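Local coordinates for protein nucleoside-diphosphate sugar epimerase (SulA family) (Corynebacterium glutamicum, PDB 3OH8) that probably binds a dinucleotide cofactor through a Rossmann-type domain and probably acts on nucleotide sugars as an epimerase, at residues S251-G256 with F301-V306; V255-H260 with V281-E286; E265-E270 with Q413-A418; F337-I342 with N368-A373. One frame throughout, in Å; residues are numbered along the deposited sequence.

Contact 1. Residues S251-G256 with F301-V306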
loop_
_atom_site.group_PDB
_atom_site.type_symbol
_atom_site.label_atom_id
_atom_site.label_comp_id
_atom_site.label_asym_id
_atom_site.label_seq_id
_atom_site.Cartn_x
_atom_site.Cartn_y
_atom_site.Cartn_z
ATOM N N SER A 251 -13.973 -6.556 -7.819
ATOM C CA SER A 251 -13.752 -5.831 -9.064
ATOM C C SER A 251 -13.559 -4.331 -8.819
ATOM O O SER A 251 -14.341 -3.712 -8.101
ATOM C CB SER A 251 -14.944 -6.057 -10.013
ATOM O OG SER A 251 -14.633 -5.596 -11.311
ATOM N N ALA A 252 -12.525 -3.747 -9.410
ATOM C CA ALA A 252 -12.296 -2.314 -9.260
ATOM C C ALA A 252 -13.477 -1.524 -9.829
ATOM O O ALA A 252 -14.085 -1.928 -10.817
ATOM C CB ALA A 252 -11.014 -1.904 -9.963
ATOM N N SER A 253 -13.810 -0.406 -9.197
ATOM C CA SER A 253 -14.772 0.523 -9.782
ATOM C C SER A 253 -14.312 1.920 -9.405
ATOM O O SER A 253 -13.124 2.120 -9.156
ATOM C CB SER A 253 -16.198 0.242 -9.304
ATOM O OG SER A 253 -17.121 1.068 -9.999
ATOM N N ALA A 254 -15.227 2.887 -9.355
ATOM C CA ALA A 254 -14.829 4.272 -9.073
ATOM C C ALA A 254 -15.986 5.078 -8.523
ATOM O O ALA A 254 -17.143 4.799 -8.827
ATOM C CB ALA A 254 -14.283 4.944 -10.359
ATOM N N VAL A 255 -15.673 6.093 -7.726
ATOM C CA VAL A 255 -16.706 6.985 -7.212
ATOM C C VAL A 255 -17.346 7.744 -8.375
ATOM O O VAL A 255 -18.402 8.378 -8.220
ATOM C CB VAL A 255 -16.128 7.985 -6.203
ATOM C CG1 VAL A 255 -15.699 7.262 -4.907
ATOM C CG2 VAL A 255 -14.956 8.714 -6.824
ATOM N N GLY A 256 -16.703 7.665 -9.537
ATOM C CA GLY A 256 -17.235 8.232 -10.768
ATOM C C GLY A 256 -18.594 7.645 -11.090
ATOM O O GLY A 256 -19.335 8.180 -11.911
ATOM N N PHE A 301 -17.789 -4.347 -5.631
ATOM C CA PHE A 301 -17.265 -3.292 -6.487
ATOM C C PHE A 301 -16.588 -2.294 -5.585
ATOM O O PHE A 301 -17.222 -1.711 -4.703
ATOM C CB PHE A 301 -18.400 -2.587 -7.241
ATOM C CG PHE A 301 -19.395 -3.527 -7.838
ATOM C CD1 PHE A 301 -19.031 -4.357 -8.883
ATOM C CD2 PHE A 301 -20.693 -3.577 -7.362
ATOM C CE1 PHE A 301 -19.940 -5.227 -9.439
ATOM C CE2 PHE A 301 -21.610 -4.453 -7.914
ATOM C CZ PHE A 301 -21.227 -5.281 -8.953
ATOM N N ILE A 302 -15.293 -2.109 -5.785
ATOM C CA ILE A 302 -14.528 -1.190 -4.946
ATOM C C ILE A 302 -14.536 0.173 -5.631
ATOM O O ILE A 302 -13.693 0.457 -6.476
ATOM C CB ILE A 302 -13.088 -1.704 -4.738
ATOM C CG1 ILE A 302 -13.117 -3.140 -4.203
ATOM C CG2 ILE A 302 -12.312 -0.802 -3.784
ATOM C CD1 ILE A 302 -14.037 -3.340 -2.990
ATOM N N ARG A 303 -15.528 0.996 -5.289
ATOM C CA ARG A 303 -15.632 2.326 -5.860
ATOM C C ARG A 303 -14.585 3.217 -5.207
ATOM O O ARG A 303 -14.805 3.772 -4.136
ATOM C CB ARG A 303 -17.051 2.888 -5.666
ATOM C CG ARG A 303 -18.126 2.007 -6.301
ATOM C CD ARG A 303 -19.545 2.606 -6.170
ATOM N NE ARG A 303 -20.526 1.766 -6.854
ATOM C CZ ARG A 303 -21.833 1.782 -6.610
ATOM N NH1 ARG A 303 -22.345 2.596 -5.686
ATOM N NH2 ARG A 303 -22.626 0.971 -7.287
ATOM N N THR A 304 -13.439 3.342 -5.865
ATOM C CA THR A 304 -12.295 4.034 -5.295
ATOM C C THR A 304 -12.320 5.542 -5.510
ATOM O O THR A 304 -12.702 6.032 -6.580
ATOM C CB THR A 304 -10.995 3.525 -5.920
ATOM O OG1 THR A 304 -11.014 2.093 -5.942
ATOM C CG2 THR A 304 -9.808 4.013 -5.099
ATOM N N GLY A 305 -11.891 6.266 -4.486
ATOM C CA GLY A 305 -11.628 7.687 -4.607
ATOM C C GLY A 305 -10.271 7.849 -5.252
ATOM O O GLY A 305 -9.754 6.910 -5.850
ATOM N N VAL A 306 -9.696 9.036 -5.127
ATOM C CA VAL A 306 -8.368 9.296 -5.635
ATOM C C VAL A 306 -7.351 8.744 -4.640
ATOM O O VAL A 306 -7.268 9.197 -3.504
ATOM C CB VAL A 306 -8.124 10.806 -5.810
ATOM C CG1 VAL A 306 -6.652 11.069 -6.153
ATOM C CG2 VAL A 306 -9.055 11.367 -6.877
#

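Contact 2. Residues V255-H260 with V281-E286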
loop_
_atom_site.group_PDB
_atom_site.type_symbol
_atom_site.label_atom_id
_atom_site.label_comp_id
_atom_site.label_asym_id
_atom_site.label_seq_id
_atom_site.Cartn_x
_atom_site.Cartn_y
_atom_site.Cartn_z
ATOM N N VAL A 255 -15.673 6.093 -7.726
ATOM C CA VAL A 255 -16.706 6.985 -7.212
ATOM C C VAL A 255 -17.346 7.744 -8.375
ATOM O O VAL A 255 -18.402 8.378 -8.220
ATOM C CB VAL A 255 -16.128 7.985 -6.203
ATOM C CG1 VAL A 255 -15.699 7.262 -4.907
ATOM C CG2 VAL A 255 -14.956 8.714 -6.824
ATOM N N GLY A 256 -16.703 7.665 -9.537
ATOM C CA GLY A 256 -17.235 8.232 -10.768
ATOM C C GLY A 256 -18.594 7.645 -11.090
ATOM O O GLY A 256 -19.335 8.180 -11.911
ATOM N N PHE A 257 -18.915 6.527 -10.446
ATOM C CA PHE A 257 -20.244 5.937 -10.525
ATOM C C PHE A 257 -21.330 6.966 -10.182
ATOM O O PHE A 257 -22.423 6.927 -10.745
ATOM C CB PHE A 257 -20.343 4.757 -9.560
ATOM C CG PHE A 257 -21.723 4.156 -9.470
ATOM C CD1 PHE A 257 -22.111 3.137 -10.336
ATOM C CD2 PHE A 257 -22.629 4.599 -8.520
ATOM C CE1 PHE A 257 -23.384 2.572 -10.260
ATOM C CE2 PHE A 257 -23.902 4.046 -8.440
ATOM C CZ PHE A 257 -24.279 3.028 -9.316
ATOM N N TYR A 258 -21.028 7.860 -9.241
ATOM C CA TYR A 258 -22.009 8.824 -8.759
ATOM C C TYR A 258 -22.089 10.040 -9.672
ATOM O O TYR A 258 -22.893 10.959 -9.443
ATOM C CB TYR A 258 -21.685 9.251 -7.316
ATOM C CG TYR A 258 -21.627 8.080 -6.382
ATOM C CD1 TYR A 258 -22.778 7.374 -6.059
ATOM C CD2 TYR A 258 -20.414 7.653 -5.844
ATOM C CE1 TYR A 258 -22.733 6.279 -5.211
ATOM C CE2 TYR A 258 -20.355 6.553 -4.993
ATOM C CZ TYR A 258 -21.511 5.875 -4.689
ATOM O OH TYR A 258 -21.458 4.797 -3.867
ATOM N N GLY A 259 -21.261 10.037 -10.707
ATOM C CA GLY A 259 -21.167 11.178 -11.591
ATOM C C GLY A 259 -19.990 12.033 -11.175
ATOM O O GLY A 259 -19.474 11.904 -10.057
ATOM N N HIS A 260 -19.561 12.917 -12.066
ATOM C CA HIS A 260 -18.391 13.737 -11.789
ATOM C C HIS A 260 -18.695 14.849 -10.786
ATOM O O HIS A 260 -17.798 15.324 -10.094
ATOM C CB HIS A 260 -17.773 14.284 -13.089
ATOM C CG HIS A 260 -18.468 15.488 -13.646
ATOM N ND1 HIS A 260 -18.014 16.772 -13.435
ATOM C CD2 HIS A 260 -19.570 15.605 -14.423
ATOM C CE1 HIS A 260 -18.811 17.628 -14.050
ATOM N NE2 HIS A 260 -19.763 16.945 -14.658
ATOM N N VAL A 281 -20.300 4.820 -17.839
ATOM C CA VAL A 281 -19.165 3.911 -17.961
ATOM C C VAL A 281 -19.056 3.029 -16.729
ATOM O O VAL A 281 -18.946 1.809 -16.838
ATOM C CB VAL A 281 -17.838 4.671 -18.152
ATOM C CG1 VAL A 281 -16.658 3.737 -17.925
ATOM C CG2 VAL A 281 -17.790 5.297 -19.549
ATOM N N CYS A 282 -19.121 3.642 -15.555
ATOM C CA CYS A 282 -19.037 2.879 -14.319
ATOM C C CYS A 282 -20.201 1.912 -14.120
ATOM O O CYS A 282 -19.992 0.796 -13.637
ATOM C CB CYS A 282 -18.864 3.807 -13.110
ATOM S SG CYS A 282 -17.333 4.752 -13.177
ATOM N N ARG A 283 -21.420 2.320 -14.477
ATOM C CA ARG A 283 -22.557 1.399 -14.395
ATOM C C ARG A 283 -22.296 0.172 -15.264
ATOM O O ARG A 283 -22.525 -0.961 -14.837
ATOM C CB ARG A 283 -23.884 2.054 -14.843
ATOM C CG ARG A 283 -24.450 3.129 -13.895
ATOM C CD ARG A 283 -25.893 3.522 -14.277
ATOM N NE ARG A 283 -25.987 4.097 -15.621
ATOM C CZ ARG A 283 -25.884 5.401 -15.892
ATOM N NH1 ARG A 283 -25.668 6.278 -14.916
ATOM N NH2 ARG A 283 -25.989 5.831 -17.140
ATOM N N ASP A 284 -21.849 0.401 -16.495
ATOM C CA ASP A 284 -21.572 -0.702 -17.414
ATOM C C ASP A 284 -20.426 -1.568 -16.898
ATOM O O ASP A 284 -20.458 -2.792 -16.987
ATOM C CB ASP A 284 -21.186 -0.156 -18.777
ATOM C CG ASP A 284 -22.351 0.536 -19.481
ATOM O OD1 ASP A 284 -23.496 0.395 -19.005
ATOM O OD2 ASP A 284 -22.112 1.220 -20.497
ATOM N N TRP A 285 -19.400 -0.907 -16.375
ATOM C CA TRP A 285 -18.227 -1.593 -15.845
ATOM C C TRP A 285 -18.632 -2.535 -14.699
ATOM O O TRP A 285 -18.213 -3.696 -14.641
ATOM C CB TRP A 285 -17.247 -0.521 -15.376
ATOM C CG TRP A 285 -15.912 -0.963 -14.902
ATOM C CD1 TRP A 285 -15.342 -2.196 -15.026
ATOM C CD2 TRP A 285 -14.958 -0.139 -14.225
ATOM N NE1 TRP A 285 -14.082 -2.192 -14.460
ATOM C CE2 TRP A 285 -13.825 -0.940 -13.962
ATOM C CE3 TRP A 285 -14.955 1.201 -13.815
ATOM C CZ2 TRP A 285 -12.693 -0.446 -13.302
ATOM C CZ3 TRP A 285 -13.837 1.690 -13.155
ATOM C CH2 TRP A 285 -12.718 0.863 -12.900
ATOM N N GLU A 286 -19.472 -2.047 -13.797
ATOM C CA GLU A 286 -19.986 -2.902 -12.736
ATOM C C GLU A 286 -20.925 -3.991 -13.264
ATOM O O GLU A 286 -20.864 -5.146 -12.835
ATOM C CB GLU A 286 -20.660 -2.050 -11.657
ATOM C CG GLU A 286 -19.654 -1.144 -10.940
ATOM C CD GLU A 286 -20.271 -0.375 -9.793
ATOM O OE1 GLU A 286 -21.444 -0.644 -9.457
ATOM O OE2 GLU A 286 -19.587 0.506 -9.236
#

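Contact 3. Residues E265-E270 with Q413-A418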
loop_
_atom_site.group_PDB
_atom_site.type_symbol
_atom_site.label_atom_id
_atom_site.label_comp_id
_atom_site.label_asym_id
_atom_site.label_seq_id
_atom_site.Cartn_x
_atom_site.Cartn_y
_atom_site.Cartn_z
ATOM N N GLU A 265 -24.109 16.903 -1.922
ATOM C CA GLU A 265 -24.812 15.676 -1.572
ATOM C C GLU A 265 -23.822 14.635 -1.063
ATOM O O GLU A 265 -22.799 14.379 -1.698
ATOM C CB GLU A 265 -25.561 15.122 -2.780
ATOM C CG GLU A 265 -26.304 13.834 -2.496
ATOM C CD GLU A 265 -26.871 13.216 -3.753
ATOM O OE1 GLU A 265 -26.791 13.874 -4.809
ATOM O OE2 GLU A 265 -27.398 12.083 -3.691
ATOM N N ILE A 266 -24.118 14.058 0.096
ATOM C CA ILE A 266 -23.252 13.047 0.676
ATOM C C ILE A 266 -23.527 11.737 -0.041
ATOM O O ILE A 266 -24.650 11.244 -0.030
ATOM C CB ILE A 266 -23.518 12.878 2.177
ATOM C CG1 ILE A 266 -23.031 14.116 2.941
ATOM C CG2 ILE A 266 -22.839 11.630 2.702
ATOM C CD1 ILE A 266 -23.334 14.079 4.425
ATOM N N LEU A 267 -22.507 11.185 -0.682
ATOM C CA LEU A 267 -22.685 9.983 -1.496
ATOM C C LEU A 267 -22.369 8.705 -0.722
ATOM O O LEU A 267 -21.259 8.518 -0.217
ATOM C CB LEU A 267 -21.826 10.069 -2.766
ATOM C CG LEU A 267 -22.098 11.326 -3.602
ATOM C CD1 LEU A 267 -20.954 11.589 -4.587
ATOM C CD2 LEU A 267 -23.445 11.201 -4.329
ATOM N N THR A 268 -23.361 7.827 -0.655
ATOM C CA THR A 268 -23.264 6.562 0.060
ATOM C C THR A 268 -23.509 5.445 -0.943
ATOM O O THR A 268 -23.958 5.699 -2.050
ATOM C CB THR A 268 -24.348 6.497 1.159
ATOM O OG1 THR A 268 -23.983 7.376 2.234
ATOM C CG2 THR A 268 -24.503 5.098 1.698
ATOM N N GLU A 269 -23.242 4.202 -0.562
ATOM C CA GLU A 269 -23.519 3.101 -1.473
ATOM C C GLU A 269 -25.017 3.000 -1.777
ATOM O O GLU A 269 -25.433 2.236 -2.650
ATOM C CB GLU A 269 -22.963 1.786 -0.923
ATOM C CG GLU A 269 -21.418 1.777 -0.763
ATOM C CD GLU A 269 -20.931 2.377 0.554
ATOM O OE1 GLU A 269 -21.765 2.863 1.350
ATOM O OE2 GLU A 269 -19.706 2.357 0.805
ATOM N N GLU A 270 -25.818 3.781 -1.056
ATOM C CA GLU A 270 -27.262 3.848 -1.292
ATOM C C GLU A 270 -27.617 4.879 -2.352
ATOM O O GLU A 270 -28.716 4.851 -2.905
ATOM C CB GLU A 270 -28.005 4.250 -0.015
ATOM C CG GLU A 270 -27.708 3.408 1.183
ATOM C CD GLU A 270 -28.562 2.178 1.232
ATOM O OE1 GLU A 270 -29.372 2.068 2.178
ATOM O OE2 GLU A 270 -28.425 1.327 0.325
ATOM N N GLN A 413 -17.154 15.209 -5.445
ATOM C CA GLN A 413 -17.801 13.997 -4.972
ATOM C C GLN A 413 -17.622 13.922 -3.465
ATOM O O GLN A 413 -16.511 13.692 -2.974
ATOM C CB GLN A 413 -17.217 12.768 -5.685
ATOM C CG GLN A 413 -17.523 12.748 -7.187
ATOM C CD GLN A 413 -16.353 12.293 -8.051
ATOM O OE1 GLN A 413 -16.549 11.790 -9.161
ATOM N NE2 GLN A 413 -15.138 12.471 -7.552
ATOM N N ARG A 414 -18.713 14.162 -2.741
ATOM C CA ARG A 414 -18.677 14.164 -1.290
ATOM C C ARG A 414 -19.002 12.764 -0.781
ATOM O O ARG A 414 -20.037 12.549 -0.144
ATOM C CB ARG A 414 -19.649 15.199 -0.727
ATOM C CG ARG A 414 -19.493 15.466 0.767
ATOM C CD ARG A 414 -20.550 16.452 1.262
ATOM N NE ARG A 414 -20.350 16.794 2.665
ATOM C CZ ARG A 414 -21.112 17.644 3.348
ATOM N NH1 ARG A 414 -22.135 18.249 2.754
ATOM N NH2 ARG A 414 -20.846 17.886 4.629
ATOM N N THR A 415 -18.103 11.820 -1.062
ATOM C CA THR A 415 -18.365 10.415 -0.803
ATOM C C THR A 415 -18.155 10.051 0.675
ATOM O O THR A 415 -17.249 10.566 1.344
ATOM C CB THR A 415 -17.483 9.511 -1.696
ATOM O OG1 THR A 415 -17.320 10.105 -2.995
ATOM C CG2 THR A 415 -18.125 8.145 -1.860
ATOM N N ALA A 416 -19.009 9.173 1.185
ATOM C CA ALA A 416 -18.817 8.590 2.514
ATOM C C ALA A 416 -18.650 7.072 2.394
ATOM O O ALA A 416 -19.342 6.425 1.598
ATOM C CB ALA A 416 -19.996 8.938 3.446
ATOM N N PRO A 417 -17.707 6.509 3.163
ATOM C CA PRO A 417 -17.542 5.052 3.236
ATOM C C PRO A 417 -18.567 4.459 4.202
ATOM O O PRO A 417 -18.213 3.876 5.227
ATOM C CB PRO A 417 -16.116 4.890 3.765
ATOM C CG PRO A 417 -15.904 6.128 4.633
ATOM C CD PRO A 417 -16.744 7.236 4.013
ATOM N N ALA A 418 -19.843 4.622 3.872
ATOM C CA ALA A 418 -20.916 4.243 4.793
ATOM C C ALA A 418 -20.922 2.748 5.106
ATOM O O ALA A 418 -21.090 2.344 6.260
ATOM C CB ALA A 418 -22.280 4.673 4.233
HETATM O O HOH W 1 -21.229 15.172 -3.773
#

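Contact 4. Residues F337-I342 with N368-A373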
loop_
_atom_site.group_PDB
_atom_site.type_symbol
_atom_site.label_atom_id
_atom_site.label_comp_id
_atom_site.label_asym_id
_atom_site.label_seq_id
_atom_site.Cartn_x
_atom_site.Cartn_y
_atom_site.Cartn_z
ATOM N N PHE A 337 -13.101 16.837 -2.799
ATOM C CA PHE A 337 -12.046 15.943 -3.236
ATOM C C PHE A 337 -12.213 14.620 -2.488
ATOM O O PHE A 337 -12.042 14.559 -1.278
ATOM C CB PHE A 337 -10.681 16.577 -2.932
ATOM C CG PHE A 337 -9.509 15.764 -3.396
ATOM C CD1 PHE A 337 -9.400 15.370 -4.714
ATOM C CD2 PHE A 337 -8.503 15.408 -2.506
ATOM C CE1 PHE A 337 -8.316 14.625 -5.143
ATOM C CE2 PHE A 337 -7.415 14.664 -2.925
ATOM C CZ PHE A 337 -7.319 14.270 -4.247
ATOM N N SER A 338 -12.580 13.578 -3.223
ATOM C CA SER A 338 -12.834 12.260 -2.652
ATOM C C SER A 338 -11.553 11.412 -2.744
ATOM O O SER A 338 -11.174 10.942 -3.828
ATOM C CB SER A 338 -13.997 11.607 -3.403
ATOM O OG SER A 338 -14.171 10.255 -3.043
ATOM N N TRP A 339 -10.881 11.245 -1.605
ATOM C CA TRP A 339 -9.518 10.706 -1.569
ATOM C C TRP A 339 -9.438 9.507 -0.641
ATOM O O TRP A 339 -10.271 9.344 0.240
ATOM C CB TRP A 339 -8.551 11.766 -1.046
ATOM C CG TRP A 339 -8.828 12.114 0.381
ATOM C CD1 TRP A 339 -9.728 13.033 0.837
ATOM C CD2 TRP A 339 -8.223 11.535 1.549
ATOM N NE1 TRP A 339 -9.725 13.061 2.214
ATOM C CE2 TRP A 339 -8.802 12.155 2.678
ATOM C CE3 TRP A 339 -7.248 10.552 1.753
ATOM C CZ2 TRP A 339 -8.444 11.825 3.994
ATOM C CZ3 TRP A 339 -6.885 10.224 3.062
ATOM C CH2 TRP A 339 -7.482 10.863 4.162
ATOM N N ILE A 340 -8.415 8.680 -0.836
ATOM C CA ILE A 340 -8.101 7.622 0.120
ATOM C C ILE A 340 -6.584 7.367 0.124
ATOM O O ILE A 340 -5.934 7.430 -0.919
ATOM C CB ILE A 340 -8.879 6.317 -0.206
ATOM C CG1 ILE A 340 -8.619 5.262 0.884
ATOM C CG2 ILE A 340 -8.521 5.812 -1.623
ATOM C CD1 ILE A 340 -9.540 4.045 0.825
ATOM N N ALA A 341 -6.017 7.125 1.298
ATOM C CA ALA A 341 -4.586 6.818 1.393
ATOM C C ALA A 341 -4.386 5.472 0.736
ATOM O O ALA A 341 -5.245 4.592 0.846
ATOM C CB ALA A 341 -4.144 6.786 2.852
ATOM N N ILE A 342 -3.290 5.309 0.002
ATOM C CA ILE A 342 -3.124 4.060 -0.730
ATOM C C ILE A 342 -3.195 2.835 0.202
ATOM O O ILE A 342 -3.760 1.798 -0.163
ATOM C CB ILE A 342 -1.859 4.031 -1.602
ATOM C CG1 ILE A 342 -1.830 2.724 -2.399
ATOM C CG2 ILE A 342 -0.580 4.224 -0.767
ATOM C CD1 ILE A 342 -0.818 2.711 -3.526
ATOM N N ASN A 368 -13.248 11.252 5.565
ATOM C CA ASN A 368 -13.259 12.719 5.514
ATOM C C ASN A 368 -12.839 13.348 4.182
ATOM O O ASN A 368 -11.689 13.771 4.030
ATOM C CB ASN A 368 -12.372 13.288 6.635
ATOM C CG ASN A 368 -12.902 12.964 8.017
ATOM O OD1 ASN A 368 -14.032 13.316 8.365
ATOM N ND2 ASN A 368 -12.100 12.274 8.805
ATOM N N PRO A 369 -13.774 13.442 3.219
ATOM C CA PRO A 369 -13.451 14.186 1.994
ATOM C C PRO A 369 -13.202 15.665 2.321
ATOM O O PRO A 369 -13.735 16.151 3.314
ATOM C CB PRO A 369 -14.697 14.000 1.123
ATOM C CG PRO A 369 -15.802 13.649 2.084
ATOM C CD PRO A 369 -15.151 12.921 3.225
ATOM N N VAL A 370 -12.392 16.361 1.525
ATOM C CA VAL A 370 -12.066 17.759 1.812
ATOM C C VAL A 370 -12.335 18.649 0.612
ATOM O O VAL A 370 -12.395 18.169 -0.522
ATOM C CB VAL A 370 -10.579 17.935 2.225
ATOM C CG1 VAL A 370 -10.266 17.112 3.483
ATOM C CG2 VAL A 370 -9.668 17.538 1.090
ATOM N N SER A 371 -12.489 19.949 0.861
ATOM C CA SER A 371 -12.689 20.920 -0.220
ATOM C C SER A 371 -11.403 21.148 -1.004
ATOM O O SER A 371 -10.299 21.003 -0.468
ATOM C CB SER A 371 -13.168 22.252 0.349
ATOM O OG SER A 371 -12.132 22.892 1.078
ATOM N N ASN A 372 -11.538 21.500 -2.275
ATOM C CA ASN A 372 -10.384 21.898 -3.074
ATOM C C ASN A 372 -9.553 22.964 -2.348
ATOM O O ASN A 372 -8.320 22.913 -2.339
ATOM C CB ASN A 372 -10.844 22.417 -4.447
ATOM C CG ASN A 372 -9.757 23.205 -5.177
ATOM O OD1 ASN A 372 -8.843 22.630 -5.775
ATOM N ND2 ASN A 372 -9.858 24.529 -5.129
ATOM N N ALA A 373 -10.236 23.930 -1.742
ATOM C CA ALA A 373 -9.557 24.983 -0.985
ATOM C C ALA A 373 -8.714 24.395 0.146
ATOM O O ALA A 373 -7.578 24.809 0.367
ATOM C CB ALA A 373 -10.574 25.979 -0.430
#

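Contact 1. Residues S251-G256 with F301-V306
S253 and R303 meet across two neighbouring parallel strands in the central sheet of the Rossmann-type domain. Both side chains rise on the face that also carries S251 and F301. S253 holds OG anti to its backbone N (chi1 -174°), and that hydroxyl sits alongside the arginine chain, S253 OG to R303 CG 3.9 Å. R303 runs extended from CG to NE, and its CB touches the A254 carbonyl, 3.7 Å from A254 O. S253 OG and R303 NE converge on E286 OE2, the first by a hydrogen bond and the second by a salt bridge, while R303 NH1 bonds Y258 OH. On the same face, S253 CB packs against F301 CB at 4.1 Å. A252, I302 and T304 turn to the other face, where helix 342-354 lies against them through L345 and Y349.

I302 N gives a nearly straight backbone bond to S251 O at 3.0 Å, and S253 N reaches I302 O from well above the carbonyl plane. Beyond this the first strand turns into a 3-10 segment. V255 N still bonds T304 O at 3.2 Å, while both V255 methyls lie close to that same oxygen, CG2 at 3.5 Å from T304 O.

Contact 2. Residues V255-H260 with V281-E286
The F257 ring projects from a 3-10 turn onto helix 277-287, where C282, R283 and E286 receive it. At its base, F257 CB packs on C282 CB at 4.0 Å, and the cysteine CB lies at the ring edge, near the ring plane. The sulphur touches the backbone of the turn: C282 SG is 3.6 Å from F257 N and also meets G256 C. F257 CG is anti to the backbone N (chi1 175°); the CD1-CE1 side of the ring meets R283 and E286. R283 CG meets F257 CE1 at 3.8 Å. E286 crosses the ring at about a right angle in chain direction, yet its carboxylate plane is parallel to the ring, with E286 OE2 3.8 Å from F257 CD1.

One shell further out, the polar groups are held by others. S253 and R303 hold the E286 carboxylate, and R303 also makes a cation-pi contact with F257. R283 NH1 bonds S273 OG, which F257 O uses as well. Within the turn, F257 CD2 lies 3.6 Å above one face of the Y258 ring, offset toward the rim.

No hydrogen bond joins the two segments directly. Across them the contact is by packing, with a carboxylate beside ring carbons, and the nearby R303 charge and the S253 hydroxyl would probably favour the ionised form of E286.

Contact 3. Residues E265-E270 with Q413-A418
E265 O faces R414 across a short, weakly bonded two-stranded parallel sheet that joins the epimerase-family part of the chain to the DUF1731 part. Here the strands are bridged by a water, which donates to E265 O and accepts from R414 N. R414 CB also comes to 3.4 Å from E265 O.

I266 comes next, with its two branches going to different partners. CG1 lies over one face of the R414 guanidinium, offset toward the rim, and is 3.8 Å from R414 CD. The arginine chain is fully extended, and its NH1 bonds D264 O. The other branch, I266 CG2, packs on A416 CB at 4.0 Å.

L267 is paired with T415 and carries the direct backbone bonds. Its N donates to R414 O from above the carbonyl plane, and its O receives A416 N at 2.7 Å in an almost straight bond (176°). The side chain points to the same face as T415, and L267 CD1 reaches Q413 CA at 4.0 Å. Y258 also packs against this leucine.

Beyond the strand, T268 has OG1 anti to the carbonyl carbon (chi1 -73°), leaving CG2 anti to N, and this methyl packs tightly on A418 CB at 3.4 Å. E269 bends at chi2 (85°), and its carboxylate comes up to the start of helix 418-422. E269 OE1 bonds A419 N there, while OE2 takes the N-H of N363. The same E269 OE1 also lies 3.4 Å from A418 CB.

Contact 4. Residues F337-I342 with N368-A373
W339 lays its indole NE1 against N368 O, and this side-chain bond supplements the backbone pairing of F337 with V370. W339 CG stands between the backbone N and the carbonyl carbon (chi1 65°), a crowded position, and NE1 meets N368 in the loop before strand 370-371. NE1 donates to N368 O at 2.8 Å with some bend (148°). The oxygen lies near the indole edge, tilted 20° from the ring plane, and the donor approaches from above the carbonyl plane. W339 also packs on I432 and A435 of helix 432-440.

F337 has CG anti to its backbone N, and its ring leads away toward V306. What remains at the contact is mainly its CB, 3.4 Å from V370 O, with V370 CG2 at the edge of the ring. P369 CB fits beside F337 O at 3.6 Å.

F337 and V370 form an antiparallel hydrogen-bonded pair with unequal bonds: F337 N to V370 O is short at 2.7 Å, whereas V370 N to F337 O is weak at 3.4 Å. The indole N-H, satisfied by the N368 carbonyl, adds to these two and ties the W339 side chain to the loop before strand 370-371.

In the fold
Contacts 1 and 4 belong to the same mixed sheet: strand 298-308 of contact 1 is the parallel neighbour of strand 336-341, to which contact 4 adds a short antiparallel strand. Contact 2 continues from contact 1, sharing V255 and G256, and E286 ties the two together through S253 and R303. Contact 2 has no hydrogen bond between its own segments, unlike the other three. Contact 3 is a separate two-stranded sheet, linked to contact 4 by the T415 and S338 hydroxyls and to contact 2 by Y258. Contact 2 is the most buried; contact 3, with exposed I266 and a bridging water, reaches closest to solvent.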